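Local coordinates for protein fatty acid amide hydrolase (Candida albicans, PDB 6KVR) that probably hydrolyses monocarboxylic acid amides to the carboxylate and ammonium, as a member of the amidase signature family, at residues M122-D127 / F197-S202; I153-K158 / L193-Y198. All coordinates share one frame; numbering follows the deposited sequence.

Interaction 1: M122-D127 / F197-S202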
loop_
_atom_site.group_PDB
_atom_site.type_symbol
_atom_site.label_atom_id
_atom_site.label_comp_id
_atom_site.label_asym_id
_atom_site.label_seq_id
_atom_site.Cartn_x
_atom_site.Cartn_y
_atom_site.Cartn_z
HETATM N N MSE A 122 30.020 -11.680 -5.090
HETATM C CA MSE A 122 29.927 -12.825 -4.169
HETATM C C MSE A 122 29.869 -14.150 -4.919
HETATM O O MSE A 122 30.221 -15.201 -4.376
HETATM C CB MSE A 122 28.691 -12.743 -3.256
HETATM C CG MSE A 122 28.442 -11.403 -2.622
HETATM SE SE MSE A 122 27.684 -11.519 -0.789
HETATM C CE MSE A 122 28.959 -12.867 -0.227
ATOM N N GLU A 123 29.378 -14.090 -6.156
ATOM C CA GLU A 123 29.242 -15.254 -7.013
ATOM C C GLU A 123 29.506 -14.807 -8.439
ATOM O O GLU A 123 29.036 -13.748 -8.867
ATOM C CB GLU A 123 27.848 -15.897 -6.906
ATOM C CG GLU A 123 27.700 -16.926 -5.776
ATOM C CD GLU A 123 26.507 -17.881 -5.969
ATOM O OE1 GLU A 123 26.439 -18.923 -5.264
ATOM O OE2 GLU A 123 25.634 -17.581 -6.819
ATOM N N LEU A 124 30.275 -15.607 -9.165
ATOM C CA LEU A 124 30.581 -15.345 -10.560
ATOM C C LEU A 124 30.220 -16.581 -11.357
ATOM O O LEU A 124 30.534 -17.696 -10.940
ATOM C CB LEU A 124 32.057 -15.025 -10.742
ATOM C CG LEU A 124 32.481 -13.567 -10.731
ATOM C CD1 LEU A 124 34.012 -13.504 -10.799
ATOM C CD2 LEU A 124 31.852 -12.880 -11.912
ATOM N N PHE A 125 29.532 -16.395 -12.477
ATOM C CA PHE A 125 29.211 -17.540 -13.320
ATOM C C PHE A 125 29.261 -17.073 -14.776
ATOM O O PHE A 125 28.249 -17.039 -15.492
ATOM C CB PHE A 125 27.873 -18.202 -12.965
ATOM C CG PHE A 125 26.790 -17.264 -12.490
ATOM C CD1 PHE A 125 26.749 -16.821 -11.169
ATOM C CD2 PHE A 125 25.764 -16.888 -13.345
ATOM C CE1 PHE A 125 25.706 -15.978 -10.715
ATOM C CE2 PHE A 125 24.724 -16.056 -12.915
ATOM C CZ PHE A 125 24.699 -15.595 -11.594
ATOM N N ILE A 126 30.486 -16.738 -15.215
ATOM C CA ILE A 126 30.690 -16.183 -16.553
ATOM C C ILE A 126 30.319 -17.210 -17.613
ATOM O O ILE A 126 29.746 -16.868 -18.654
ATOM C CB ILE A 126 32.149 -15.702 -16.712
ATOM C CG1 ILE A 126 32.494 -14.638 -15.663
ATOM C CG2 ILE A 126 32.402 -15.160 -18.114
ATOM C CD1 ILE A 126 31.525 -13.477 -15.621
ATOM N N ASP A 127 30.637 -18.487 -17.362
ATOM C CA ASP A 127 30.331 -19.547 -18.321
ATOM C C ASP A 127 28.826 -19.675 -18.556
ATOM O O ASP A 127 28.370 -19.752 -19.707
ATOM C CB ASP A 127 30.927 -20.870 -17.834
ATOM C CG ASP A 127 30.505 -21.211 -16.404
ATOM O OD1 ASP A 127 30.769 -22.357 -15.948
ATOM O OD2 ASP A 127 29.914 -20.335 -15.730
ATOM N N PHE A 197 22.536 -12.811 -17.244
ATOM C CA PHE A 197 23.038 -12.821 -15.869
ATOM C C PHE A 197 24.366 -13.556 -15.770
ATOM O O PHE A 197 24.603 -14.532 -16.483
ATOM C CB PHE A 197 22.050 -13.495 -14.916
ATOM C CG PHE A 197 20.680 -12.883 -14.923
ATOM C CD1 PHE A 197 20.512 -11.506 -14.894
ATOM C CD2 PHE A 197 19.551 -13.692 -14.931
ATOM C CE1 PHE A 197 19.227 -10.941 -14.872
ATOM C CE2 PHE A 197 18.269 -13.136 -14.906
ATOM C CZ PHE A 197 18.111 -11.773 -14.881
ATOM N N TYR A 198 25.205 -13.118 -14.823
ATOM C CA TYR A 198 26.556 -13.657 -14.712
ATOM C C TYR A 198 27.237 -13.346 -13.383
ATOM O O TYR A 198 28.202 -14.026 -13.030
ATOM C CB TYR A 198 27.432 -13.133 -15.867
ATOM C CG TYR A 198 27.517 -11.622 -15.950
ATOM C CD1 TYR A 198 26.405 -10.858 -16.290
ATOM C CD2 TYR A 198 28.700 -10.959 -15.666
ATOM C CE1 TYR A 198 26.479 -9.479 -16.356
ATOM C CE2 TYR A 198 28.780 -9.580 -15.728
ATOM C CZ TYR A 198 27.674 -8.848 -16.085
ATOM O OH TYR A 198 27.751 -7.479 -16.160
ATOM N N VAL A 199 26.776 -12.330 -12.645
ATOM C CA VAL A 199 27.409 -11.929 -11.386
ATOM C C VAL A 199 26.345 -11.535 -10.358
ATOM O O VAL A 199 25.347 -10.883 -10.689
ATOM C CB VAL A 199 28.410 -10.769 -11.593
ATOM C CG1 VAL A 199 27.723 -9.558 -12.197
ATOM C CG2 VAL A 199 29.072 -10.384 -10.289
ATOM N N ARG A 200 26.563 -11.942 -9.106
ATOM C CA ARG A 200 25.724 -11.550 -7.982
ATOM C C ARG A 200 26.623 -10.864 -6.970
ATOM O O ARG A 200 27.685 -11.396 -6.618
ATOM C CB ARG A 200 25.003 -12.758 -7.352
ATOM C CG ARG A 200 24.024 -13.437 -8.322
ATOM C CD ARG A 200 23.571 -14.801 -7.831
ATOM N NE ARG A 200 22.623 -14.665 -6.736
ATOM C CZ ARG A 200 22.320 -15.639 -5.889
ATOM N NH1 ARG A 200 22.866 -16.836 -5.997
ATOM N NH2 ARG A 200 21.420 -15.414 -4.931
ATOM N N THR A 201 26.201 -9.689 -6.513
ATOM C CA THR A 201 27.078 -8.726 -5.862
ATOM C C THR A 201 26.915 -8.733 -4.350
ATOM O O THR A 201 25.902 -9.183 -3.804
ATOM C CB THR A 201 26.810 -7.323 -6.397
ATOM O OG1 THR A 201 25.397 -7.072 -6.387
ATOM C CG2 THR A 201 27.334 -7.199 -7.826
ATOM N N SER A 202 27.912 -8.157 -3.685
ATOM C CA SER A 202 28.064 -8.241 -2.242
ATOM C C SER A 202 27.119 -7.298 -1.512
ATOM O O SER A 202 26.564 -6.349 -2.079
ATOM C CB SER A 202 29.505 -7.945 -1.823
ATOM O OG SER A 202 29.853 -6.620 -2.210
#
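Arg-200 sets CG anti to its carbonyl carbon (chi1 -63°) and bends at chi3, and Glu-123 also places CG beside its backbone N and then runs extended. Paired across the strands, they share a face, and these torsions lay them side by side. Phe-125 holds CG in the crowded position between backbone N and carbonyl carbon (chi1 34°), turning a ring face to Tyr-198 O. Glu-123 OE2 meets Arg-200 NH1 at 3.0 Å in a salt bridge. The bond is bent, and the donor approaches from above the carboxylate plane, which stands 79° to the guanidinium. The guanidinium is also gripped by Glu-159 O, Ile-167 O and Thr-168 OG1.

Arg-200 O accepts two backbone bonds, from Met-122 N at 2.8 Å and Glu-123 N at 3.2 Å. Both residues face Arg-200, which makes a classic beta bulge. Arg-200 N returns a nearly straight bond to Glu-123 O. Phe-125 N donates to Tyr-198 O at 2.8 Å. That oxygen lies over the ring centre, and Arg-200 CG and CD border its edge. Leu-124 CD2 and Val-199 CB touch on the opposite face of the sheet from Arg-200.

Strand 123-124 is the outermost strand at this end of the mixed sheet within the chain. Phe-125 is the N-cap of helix 126-143. Helix 100-118 packs on Ile-126 and Tyr-198, and helix 235-243 lies against Val-199.

Interaction 2: I153-K158 / L193-Y198; sequences IPISLK and LGAVFY
Leu-157 points its CB toward segment 193-198, with CG anti to the carbonyl carbon (chi1 -62°). Leu-157 CG comes near the CD1-CE1 side of the Phe-197 ring. Leu-157 CD1 rests over one face of the Phe-197 ring, 3.8 Å from its centroid and offset toward the rim. This is a CH-pi contact, 20° off the ring normal. Leu-157 CD2, the other branch, reaches Phe-197 CE1 at 4.0 Å. The two side chains cross at about a right angle. The Phe-197 ring also turns its edge to Ile-155 O, which lies in the ring plane.

Two backbone bonds join the segments around Pro-154 and Val-196. Val-196 N donates to Ile-153 O at 3.0 Å; the bond is straight at the hydrogen, but the donor sits above the carbonyl plane. Ile-155 N donates to Val-196 O at 3.0 Å, nearly along the C=O axis. Pro-154 CA lies 3.3 Å from the same Val-196 O, a CA-H...O contact beside the Ile-155 N-H bond.

One step on, direct pairing gives way to a water. It donates to Ile-155 O at 2.7 Å and accepts from Tyr-198 N. Pro-154 CB touches Tyr-198 CE1 at 3.5 Å, and the tyrosine hydroxyl bonds to Gly-245 O. Ile-155 CD1 packs on Ala-195 CB.

Gly-194, with positive phi, ends helix 185-192 in a Schellman motif. The chain then runs beside strand 155-158 and enters strand 199-201, the parallel neighbour of that strand. Strand 155-158, helix 185-192 and strand 199-201 thus make a beta-alpha-beta crossover, and this contact lies in its second half. It belongs to the central mixed sheet of the amidase signature fold, where strand 155-158 ends at Lys-158, the predicted charge-relay lysine.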
loop_
_atom_site.group_PDB
_atom_site.type_symbol
_atom_site.label_atom_id
_atom_site.label_comp_id
_atom_site.label_asym_id
_atom_site.label_seq_id
_atom_site.Cartn_x
_atom_site.Cartn_y
_atom_site.Cartn_z
ATOM N N ILE A 153 21.176 -7.726 -22.680
ATOM C CA ILE A 153 21.698 -6.669 -21.827
ATOM C C ILE A 153 22.245 -7.332 -20.535
ATOM O O ILE A 153 21.438 -7.909 -19.793
ATOM C CB ILE A 153 20.634 -5.615 -21.513
ATOM C CG1 ILE A 153 20.280 -4.855 -22.790
ATOM C CG2 ILE A 153 21.137 -4.606 -20.505
ATOM C CD1 ILE A 153 21.512 -4.309 -23.538
ATOM N N PRO A 154 23.540 -7.274 -20.282
ATOM C CA PRO A 154 24.093 -7.892 -19.052
ATOM C C PRO A 154 23.790 -7.066 -17.811
ATOM O O PRO A 154 24.181 -5.898 -17.701
ATOM C CB PRO A 154 25.604 -7.952 -19.331
ATOM C CG PRO A 154 25.762 -7.684 -20.792
ATOM C CD PRO A 154 24.604 -6.795 -21.172
ATOM N N ILE A 155 23.121 -7.696 -16.847
ATOM C CA ILE A 155 22.579 -7.023 -15.673
ATOM C C ILE A 155 23.123 -7.726 -14.438
ATOM O O ILE A 155 23.120 -8.960 -14.374
ATOM C CB ILE A 155 21.038 -7.016 -15.710
ATOM C CG1 ILE A 155 20.559 -6.055 -16.807
ATOM C CG2 ILE A 155 20.430 -6.653 -14.349
ATOM C CD1 ILE A 155 19.074 -5.784 -16.806
ATOM N N SER A 156 23.641 -6.946 -13.489
ATOM C CA SER A 156 24.132 -7.489 -12.232
ATOM C C SER A 156 23.025 -7.476 -11.177
ATOM O O SER A 156 22.145 -6.614 -11.183
ATOM C CB SER A 156 25.339 -6.694 -11.734
ATOM O OG SER A 156 25.024 -5.317 -11.651
ATOM N N LEU A 157 23.093 -8.432 -10.256
ATOM C CA LEU A 157 22.003 -8.739 -9.336
ATOM C C LEU A 157 22.527 -8.767 -7.905
ATOM O O LEU A 157 23.545 -9.409 -7.621
ATOM C CB LEU A 157 21.371 -10.083 -9.683
ATOM C CG LEU A 157 20.720 -10.215 -11.060
ATOM C CD1 LEU A 157 20.463 -11.659 -11.346
ATOM C CD2 LEU A 157 19.430 -9.395 -11.150
ATOM N N LYS A 158 21.845 -8.052 -7.012
ATOM C CA LYS A 158 22.172 -8.144 -5.593
ATOM C C LYS A 158 21.951 -9.579 -5.127
ATOM O O LYS A 158 20.971 -10.221 -5.517
ATOM C CB LYS A 158 21.311 -7.159 -4.798
ATOM C CG LYS A 158 21.739 -6.904 -3.363
ATOM C CD LYS A 158 20.785 -5.907 -2.701
ATOM C CE LYS A 158 21.085 -5.756 -1.206
ATOM N NZ LYS A 158 20.510 -4.495 -0.622
ATOM N N LEU A 193 12.341 -10.635 -20.115
ATOM C CA LEU A 193 12.580 -9.474 -20.962
ATOM C C LEU A 193 13.870 -9.588 -21.784
ATOM O O LEU A 193 14.107 -8.746 -22.665
ATOM C CB LEU A 193 12.616 -8.209 -20.103
ATOM C CG LEU A 193 11.297 -7.821 -19.412
ATOM C CD1 LEU A 193 11.524 -6.719 -18.380
ATOM C CD2 LEU A 193 10.266 -7.367 -20.434
ATOM N N GLY A 194 14.709 -10.587 -21.513
ATOM C CA GLY A 194 15.880 -10.849 -22.321
ATOM C C GLY A 194 17.219 -10.609 -21.661
ATOM O O GLY A 194 18.247 -10.795 -22.327
ATOM N N ALA A 195 17.264 -10.234 -20.383
ATOM C CA ALA A 195 18.538 -9.861 -19.778
ATOM C C ALA A 195 19.454 -11.075 -19.632
ATOM O O ALA A 195 19.014 -12.223 -19.653
ATOM C CB ALA A 195 18.316 -9.204 -18.420
ATOM N N VAL A 196 20.750 -10.806 -19.480
ATOM C CA VAL A 196 21.766 -11.845 -19.344
ATOM C C VAL A 196 22.413 -11.697 -17.973
ATOM O O VAL A 196 22.807 -10.588 -17.589
ATOM C CB VAL A 196 22.832 -11.755 -20.457
ATOM C CG1 VAL A 196 23.910 -12.807 -20.246
ATOM C CG2 VAL A 196 22.196 -11.898 -21.853
ATOM N N PHE A 197 22.536 -12.811 -17.244
ATOM C CA PHE A 197 23.038 -12.821 -15.869
ATOM C C PHE A 197 24.366 -13.556 -15.770
ATOM O O PHE A 197 24.603 -14.532 -16.483
ATOM C CB PHE A 197 22.050 -13.495 -14.916
ATOM C CG PHE A 197 20.680 -12.883 -14.923
ATOM C CD1 PHE A 197 20.512 -11.506 -14.894
ATOM C CD2 PHE A 197 19.551 -13.692 -14.931
ATOM C CE1 PHE A 197 19.227 -10.941 -14.872
ATOM C CE2 PHE A 197 18.269 -13.136 -14.906
ATOM C CZ PHE A 197 18.111 -11.773 -14.881
ATOM N N TYR A 198 25.205 -13.118 -14.823
ATOM C CA TYR A 198 26.556 -13.657 -14.712
ATOM C C TYR A 198 27.237 -13.346 -13.383
ATOM O O TYR A 198 28.202 -14.026 -13.030
ATOM C CB TYR A 198 27.432 -13.133 -15.867
ATOM C CG TYR A 198 27.517 -11.622 -15.950
ATOM C CD1 TYR A 198 26.405 -10.858 -16.290
ATOM C CD2 TYR A 198 28.700 -10.959 -15.666
ATOM C CE1 TYR A 198 26.479 -9.479 -16.356
ATOM C CE2 TYR A 198 28.780 -9.580 -15.728
ATOM C CZ TYR A 198 27.674 -8.848 -16.085
ATOM O OH TYR A 198 27.751 -7.479 -16.160
HETATM O O HOH W 1 24.053 -11.127 -13.066
#

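The two interactions share Phe-197 and Tyr-198, and their centres are about 10 Å apart. Interaction 1 pairs strand 199-201 with 123-124 on one side; interaction 2 lies where the chain leading into that strand meets 155-158 on the other. Strands 199-201 and 155-158 also touch directly. Thr-201 N probably bonds to Leu-157 O at 2.9 Å, and Val-199 CG1 packs on Ser-156 CB at 3.8 Å. Both contacts thus build one edge region of the sheet. The predicted active site begins at the end of strand 155-158: the side chains of Thr-201 and Lys-158 come within about 4 Å at their nearest atoms, near the base of the lysine, whose NZ bonds on to Ser-233 OG.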